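Local coordinates for EAL/GGDEF domain protein (Methylococcus capsulatus, PDB 3ICL) that is of unknown function but adopts the mixed alpha/beta fold of the GGDEF domain family, a family commonly found in bacterial signalling proteins, at residues G79-I84 / T144-A149; H50-R55 / F110-Q115. The protein carries 1 engineered substitution. One frame throughout, in Å; residues are numbered along the deposited sequence.

Contact 1 (G79-I84 / T144-A149). Engineered in segment 79-84: Lys-81 (natural residue Glu). With SO4 (sulfate ion), chain C.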
loop_
_atom_site.group_PDB
_atom_site.type_symbol
_atom_site.label_atom_id
_atom_site.label_comp_id
_atom_site.label_asym_id
_atom_site.label_seq_id
_atom_site.Cartn_x
_atom_site.Cartn_y
_atom_site.Cartn_z
ATOM N N GLY A 79 -2.747 -3.996 -11.139
ATOM C CA GLY A 79 -4.180 -3.764 -11.165
ATOM C C GLY A 79 -4.820 -3.371 -9.845
ATOM O O GLY A 79 -5.347 -2.261 -9.719
ATOM N N ASP A 80 -4.773 -4.262 -8.857
ATOM C CA ASP A 80 -5.396 -3.975 -7.573
ATOM C C ASP A 80 -4.489 -3.958 -6.340
ATOM O O ASP A 80 -4.953 -4.197 -5.228
ATOM C CB ASP A 80 -6.566 -4.941 -7.343
ATOM C CG ASP A 80 -6.130 -6.389 -7.299
ATOM O OD1 ASP A 80 -4.926 -6.662 -7.488
ATOM O OD2 ASP A 80 -6.996 -7.261 -7.076
ATOM N N LYS A 81 -3.204 -3.675 -6.534
ATOM C CA LYS A 81 -2.268 -3.581 -5.417
ATOM C C LYS A 81 -1.718 -2.159 -5.400
ATOM O O LYS A 81 -1.797 -1.441 -6.395
ATOM C CB LYS A 81 -1.112 -4.570 -5.565
ATOM C CG LYS A 81 -1.322 -5.917 -4.886
ATOM C CD LYS A 81 -2.301 -6.801 -5.637
ATOM C CE LYS A 81 -1.728 -7.254 -6.968
ATOM N NZ LYS A 81 -2.674 -8.145 -7.684
ATOM N N PHE A 82 -1.179 -1.753 -4.259
ATOM C CA PHE A 82 -0.611 -0.418 -4.111
ATOM C C PHE A 82 0.724 -0.509 -3.376
ATOM O O PHE A 82 0.844 -1.231 -2.382
ATOM C CB PHE A 82 -1.561 0.480 -3.308
ATOM C CG PHE A 82 -2.860 0.779 -4.003
ATOM C CD1 PHE A 82 -2.967 1.855 -4.876
ATOM C CD2 PHE A 82 -3.980 -0.019 -3.786
ATOM C CE1 PHE A 82 -4.169 2.133 -5.525
ATOM C CE2 PHE A 82 -5.188 0.255 -4.431
ATOM C CZ PHE A 82 -5.279 1.330 -5.302
ATOM N N THR A 83 1.731 0.197 -3.878
ATOM C CA THR A 83 3.027 0.217 -3.212
ATOM C C THR A 83 3.079 1.548 -2.486
ATOM O O THR A 83 2.905 2.607 -3.087
ATOM C CB THR A 83 4.206 0.127 -4.189
ATOM O OG1 THR A 83 4.037 1.091 -5.230
ATOM C CG2 THR A 83 4.299 -1.286 -4.779
ATOM N N ILE A 84 3.311 1.477 -1.187
ATOM C CA ILE A 84 3.342 2.658 -0.345
ATOM C C ILE A 84 4.730 2.907 0.234
ATOM O O ILE A 84 5.277 2.075 0.954
ATOM C CB ILE A 84 2.310 2.479 0.786
ATOM C CG1 ILE A 84 0.922 2.333 0.156
ATOM C CG2 ILE A 84 2.387 3.632 1.773
ATOM C CD1 ILE A 84 -0.069 1.562 1.001
ATOM N N THR A 144 6.155 -10.361 -0.527
ATOM C CA THR A 144 6.091 -11.691 0.065
ATOM C C THR A 144 5.347 -11.642 1.397
ATOM O O THR A 144 4.523 -12.512 1.687
ATOM C CB THR A 144 7.503 -12.267 0.296
ATOM O OG1 THR A 144 8.164 -12.427 -0.966
ATOM C CG2 THR A 144 7.422 -13.615 0.996
ATOM N N ALA A 145 5.637 -10.631 2.212
ATOM C CA ALA A 145 4.966 -10.489 3.502
ATOM C C ALA A 145 3.469 -10.286 3.266
ATOM O O ALA A 145 2.631 -10.806 4.003
ATOM C CB ALA A 145 5.542 -9.301 4.260
HETATM N N MSE A 146 3.142 -9.528 2.225
HETATM C CA MSE A 146 1.752 -9.254 1.878
HETATM C C MSE A 146 0.988 -10.552 1.608
HETATM O O MSE A 146 -0.044 -10.810 2.226
HETATM C CB MSE A 146 1.697 -8.364 0.638
HETATM C CG MSE A 146 0.307 -7.864 0.283
HETATM SE SE MSE A 146 0.283 -7.017 -1.467
HETATM C CE MSE A 146 0.134 -8.641 -2.536
ATOM N N TYR A 147 1.493 -11.363 0.679
ATOM C CA TYR A 147 0.841 -12.622 0.342
ATOM C C TYR A 147 0.761 -13.560 1.537
ATOM O O TYR A 147 -0.184 -14.335 1.656
ATOM C CB TYR A 147 1.560 -13.303 -0.830
ATOM C CG TYR A 147 1.216 -12.688 -2.170
ATOM C CD1 TYR A 147 -0.098 -12.691 -2.638
ATOM C CD2 TYR A 147 2.197 -12.092 -2.960
ATOM C CE1 TYR A 147 -0.430 -12.112 -3.859
ATOM C CE2 TYR A 147 1.878 -11.509 -4.184
ATOM C CZ TYR A 147 0.560 -11.523 -4.625
ATOM O OH TYR A 147 0.232 -10.935 -5.822
ATOM N N HIS A 148 1.749 -13.496 2.423
ATOM C CA HIS A 148 1.728 -14.334 3.617
ATOM C C HIS A 148 0.537 -13.907 4.466
ATOM O O HIS A 148 -0.232 -14.740 4.953
ATOM C CB HIS A 148 3.025 -14.169 4.417
ATOM C CG HIS A 148 4.159 -15.008 3.911
ATOM N ND1 HIS A 148 5.471 -14.780 4.268
ATOM C CD2 HIS A 148 4.175 -16.090 3.096
ATOM C CE1 HIS A 148 6.246 -15.684 3.694
ATOM N NE2 HIS A 148 5.484 -16.491 2.978
ATOM N N ALA A 149 0.390 -12.597 4.631
ATOM C CA ALA A 149 -0.708 -12.042 5.406
ATOM C C ALA A 149 -2.034 -12.485 4.793
ATOM O O ALA A 149 -2.896 -13.024 5.481
ATOM C CB ALA A 149 -0.619 -10.514 5.421
HETATM S S SO4 C . -3.601 -11.243 -6.375
HETATM O O1 SO4 C . -2.272 -10.657 -6.630
HETATM O O2 SO4 C . -4.540 -10.792 -7.422
HETATM O O3 SO4 C . -3.501 -12.715 -6.398
HETATM O O4 SO4 C . -4.096 -10.800 -5.054
#
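Lys-81 and Met-146 cross at about a right angle, bridging strand 81-86 and helix 135-152, with the CA atoms of these two residues 10.1 Å apart. Segment 79-84 carries all but the first glycine of the GGDEF signature, and Lys-81 is an engineered replacement for its glutamate. Met-146, modelled as selenomethionine, is long and flexible enough to span the gap. Its CG is anti to the backbone N (chi1 -173°) and the chain runs extended before bending at the selenium, which brings CE to 3.9 Å from Lys-81 CG. The same methyl lies 3.5 Å above the plane of the Tyr-147 ring, over its centre, so one terminal group packs against both neighbours. Inward, Met-146 rests on Phe-35 and Asp-37 of strand 32-38.

Beyond this contact the lysine chain bends at chi2 and chi3 and carries its ammonium back to Asp-80, forming a salt bridge of 2.7 Å from NZ to OD1, nearly along the C-O axis of the carboxylate. NZ also donates to sulfate O1 at 2.8 Å. Tyr-147 OH gives a hydrogen to that same O1 at 2.6 Å, the oxygen lying at the ring edge and in its plane. The cation is probably stabilised by two anions, and the engineered lysine, Tyr-147 and Lys-150 hold a sulfate that probably came from the crystallisation liquor, so the grouping need not exist in the natural protein.

Contact 2 (H50-R55 / F110-Q115)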
loop_
_atom_site.group_PDB
_atom_site.type_symbol
_atom_site.label_atom_id
_atom_site.label_comp_id
_atom_site.label_asym_id
_atom_site.label_seq_id
_atom_site.Cartn_x
_atom_site.Cartn_y
_atom_site.Cartn_z
ATOM N N HIS A 50 -16.245 -2.816 -14.605
ATOM C CA HIS A 50 -15.054 -1.977 -14.502
ATOM C C HIS A 50 -15.307 -0.500 -14.199
ATOM O O HIS A 50 -14.416 0.197 -13.709
ATOM C CB HIS A 50 -14.210 -2.116 -15.774
ATOM C CG HIS A 50 -13.785 -3.524 -16.065
ATOM N ND1 HIS A 50 -12.828 -3.834 -17.009
ATOM C CD2 HIS A 50 -14.198 -4.706 -15.550
ATOM C CE1 HIS A 50 -12.670 -5.144 -17.060
ATOM N NE2 HIS A 50 -13.491 -5.696 -16.185
ATOM N N LEU A 51 -16.505 -0.008 -14.495
ATOM C CA LEU A 51 -16.813 1.384 -14.195
ATOM C C LEU A 51 -16.750 1.569 -12.681
ATOM O O LEU A 51 -16.086 2.477 -12.185
ATOM C CB LEU A 51 -18.204 1.761 -14.711
ATOM C CG LEU A 51 -18.331 1.916 -16.228
ATOM C CD1 LEU A 51 -19.788 2.149 -16.612
ATOM C CD2 LEU A 51 -17.464 3.074 -16.680
ATOM N N VAL A 52 -17.441 0.700 -11.951
ATOM C CA VAL A 52 -17.451 0.766 -10.493
ATOM C C VAL A 52 -16.071 0.381 -9.966
ATOM O O VAL A 52 -15.575 0.973 -9.004
ATOM C CB VAL A 52 -18.510 -0.196 -9.890
ATOM C CG1 VAL A 52 -18.364 -0.264 -8.375
ATOM C CG2 VAL A 52 -19.903 0.285 -10.253
ATOM N N GLY A 53 -15.460 -0.608 -10.612
ATOM C CA GLY A 53 -14.140 -1.060 -10.210
ATOM C C GLY A 53 -13.113 0.057 -10.228
ATOM O O GLY A 53 -12.343 0.209 -9.282
ATOM N N ASP A 54 -13.094 0.843 -11.299
ATOM C CA ASP A 54 -12.142 1.943 -11.395
ATOM C C ASP A 54 -12.431 2.990 -10.337
ATOM O O ASP A 54 -11.510 3.533 -9.724
ATOM C CB ASP A 54 -12.184 2.582 -12.782
ATOM C CG ASP A 54 -11.698 1.645 -13.865
ATOM O OD1 ASP A 54 -10.987 0.674 -13.530
ATOM O OD2 ASP A 54 -12.013 1.884 -15.048
ATOM N N ARG A 55 -13.712 3.272 -10.121
ATOM C CA ARG A 55 -14.103 4.250 -9.113
ATOM C C ARG A 55 -13.613 3.803 -7.739
ATOM O O ARG A 55 -13.108 4.610 -6.957
ATOM C CB ARG A 55 -15.625 4.422 -9.087
ATOM C CG ARG A 55 -16.201 5.066 -10.336
ATOM C CD ARG A 55 -17.681 5.339 -10.158
ATOM N NE ARG A 55 -17.924 6.271 -9.062
ATOM C CZ ARG A 55 -19.128 6.569 -8.585
ATOM N NH1 ARG A 55 -20.209 6.007 -9.109
ATOM N NH2 ARG A 55 -19.250 7.429 -7.582
ATOM N N PHE A 110 -17.569 1.825 1.029
ATOM C CA PHE A 110 -17.429 2.621 -0.184
ATOM C C PHE A 110 -18.830 2.567 -0.777
ATOM O O PHE A 110 -19.264 1.522 -1.254
ATOM C CB PHE A 110 -16.436 1.972 -1.147
ATOM C CG PHE A 110 -15.001 2.093 -0.717
ATOM C CD1 PHE A 110 -14.256 3.224 -1.041
ATOM C CD2 PHE A 110 -14.393 1.075 0.009
ATOM C CE1 PHE A 110 -12.922 3.339 -0.649
ATOM C CE2 PHE A 110 -13.056 1.180 0.406
ATOM C CZ PHE A 110 -12.322 2.314 0.075
ATOM N N VAL A 111 -19.548 3.680 -0.738
ATOM C CA VAL A 111 -20.908 3.669 -1.257
ATOM C C VAL A 111 -21.025 4.175 -2.688
ATOM O O VAL A 111 -20.716 5.325 -2.979
ATOM C CB VAL A 111 -21.855 4.491 -0.351
ATOM C CG1 VAL A 111 -23.296 4.306 -0.805
ATOM C CG2 VAL A 111 -21.697 4.052 1.101
ATOM N N PHE A 112 -21.462 3.290 -3.574
ATOM C CA PHE A 112 -21.654 3.620 -4.979
ATOM C C PHE A 112 -23.149 3.487 -5.228
ATOM O O PHE A 112 -23.681 2.378 -5.303
ATOM C CB PHE A 112 -20.856 2.651 -5.855
ATOM C CG PHE A 112 -19.367 2.729 -5.632
ATOM C CD1 PHE A 112 -18.667 3.895 -5.933
ATOM C CD2 PHE A 112 -18.671 1.651 -5.100
ATOM C CE1 PHE A 112 -17.295 3.987 -5.705
ATOM C CE2 PHE A 112 -17.300 1.733 -4.870
ATOM C CZ PHE A 112 -16.611 2.906 -5.174
ATOM N N GLY A 113 -23.830 4.623 -5.336
ATOM C CA GLY A 113 -25.265 4.591 -5.525
ATOM C C GLY A 113 -25.852 4.000 -4.257
ATOM O O GLY A 113 -25.529 4.445 -3.157
ATOM N N ALA A 114 -26.703 2.993 -4.401
ATOM C CA ALA A 114 -27.304 2.338 -3.248
ATOM C C ALA A 114 -26.534 1.056 -2.930
ATOM O O ALA A 114 -26.979 0.234 -2.125
ATOM C CB ALA A 114 -28.770 2.005 -3.536
ATOM N N GLN A 115 -25.378 0.889 -3.565
ATOM C CA GLN A 115 -24.569 -0.303 -3.357
ATOM C C GLN A 115 -23.420 -0.076 -2.382
ATOM O O GLN A 115 -22.494 0.689 -2.657
ATOM C CB GLN A 115 -24.025 -0.806 -4.697
ATOM C CG GLN A 115 -23.384 -2.185 -4.641
ATOM C CD GLN A 115 -24.246 -3.201 -3.921
ATOM O OE1 GLN A 115 -24.254 -3.264 -2.692
ATOM N NE2 GLN A 115 -24.988 -3.994 -4.682
#
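Phe-112 leans its ring on Val-52 and Arg-55, joining a beta hairpin with a two-residue turn to the first turns of helix 50-67. The hairpin pairs strands 110-112 and 115-117 around a type II' turn. At its start, Phe-110 reaches farther along the same helix, packing on Leu-56, Ala-59 and Thr-60 and making a cation-pi contact with Arg-63; a large aromatic suits this buried position. Val-111, just before the turn, is exposed and touches Gln-116 of the partner strand.

Phe-112 carries the contact with the beginning of the helix, its CB directed toward it. Val-52 meets it through CG1, which is anti to the backbone N (chi1 172°) and approaches ring atom CD2 to 3.8 Å. This is an off-centre CH-pi contact, with CG1 30° off the ring normal, and a compact branched side chain fits it well. Arg-55 runs past the ring in the opposite direction to the phenylalanine side chain. Arg-55 CB lies 3.8 Å from Phe-112 CE1, and a bend at chi3 turns the guanidinium so that CD1 sits over the centre of one of its faces. The two planes are 71° apart, and NH2 lies at the ring's edge, in its plane.

Gly-113 follows with positive phi, the conformation required at the first corner of a type II' turn and easily reached without a side chain. Ala-114, small and exposed, takes the second corner. Gln-115 closes the hairpin with backbone bonds: its N to Phe-112 O at 2.8 Å, and Phe-112 N to its O at 2.9 Å.

How the contacts relate
Along the chain the segments alternate: 50-55, 79-84, 110-115, then 144-149, so the two contacts interleave, each joining segments that flank one segment of the other. Their centres are 22 Å apart and their nearest atoms about 7 Å, without touching. Contact 1 lies nearer the middle of the domain, where helix 135-152 meets the five-stranded sheet; contact 2 lies at the surface, between helix 50-67 and the small hairpin. Helix 50-67 links the two: its later turns pack on Phe-82, which points away from helix 135-152, while its beginning holds Phe-112. The sheet is therefore sandwiched between helices in this GGDEF domain, and the hairpin is attached peripherally through one of them.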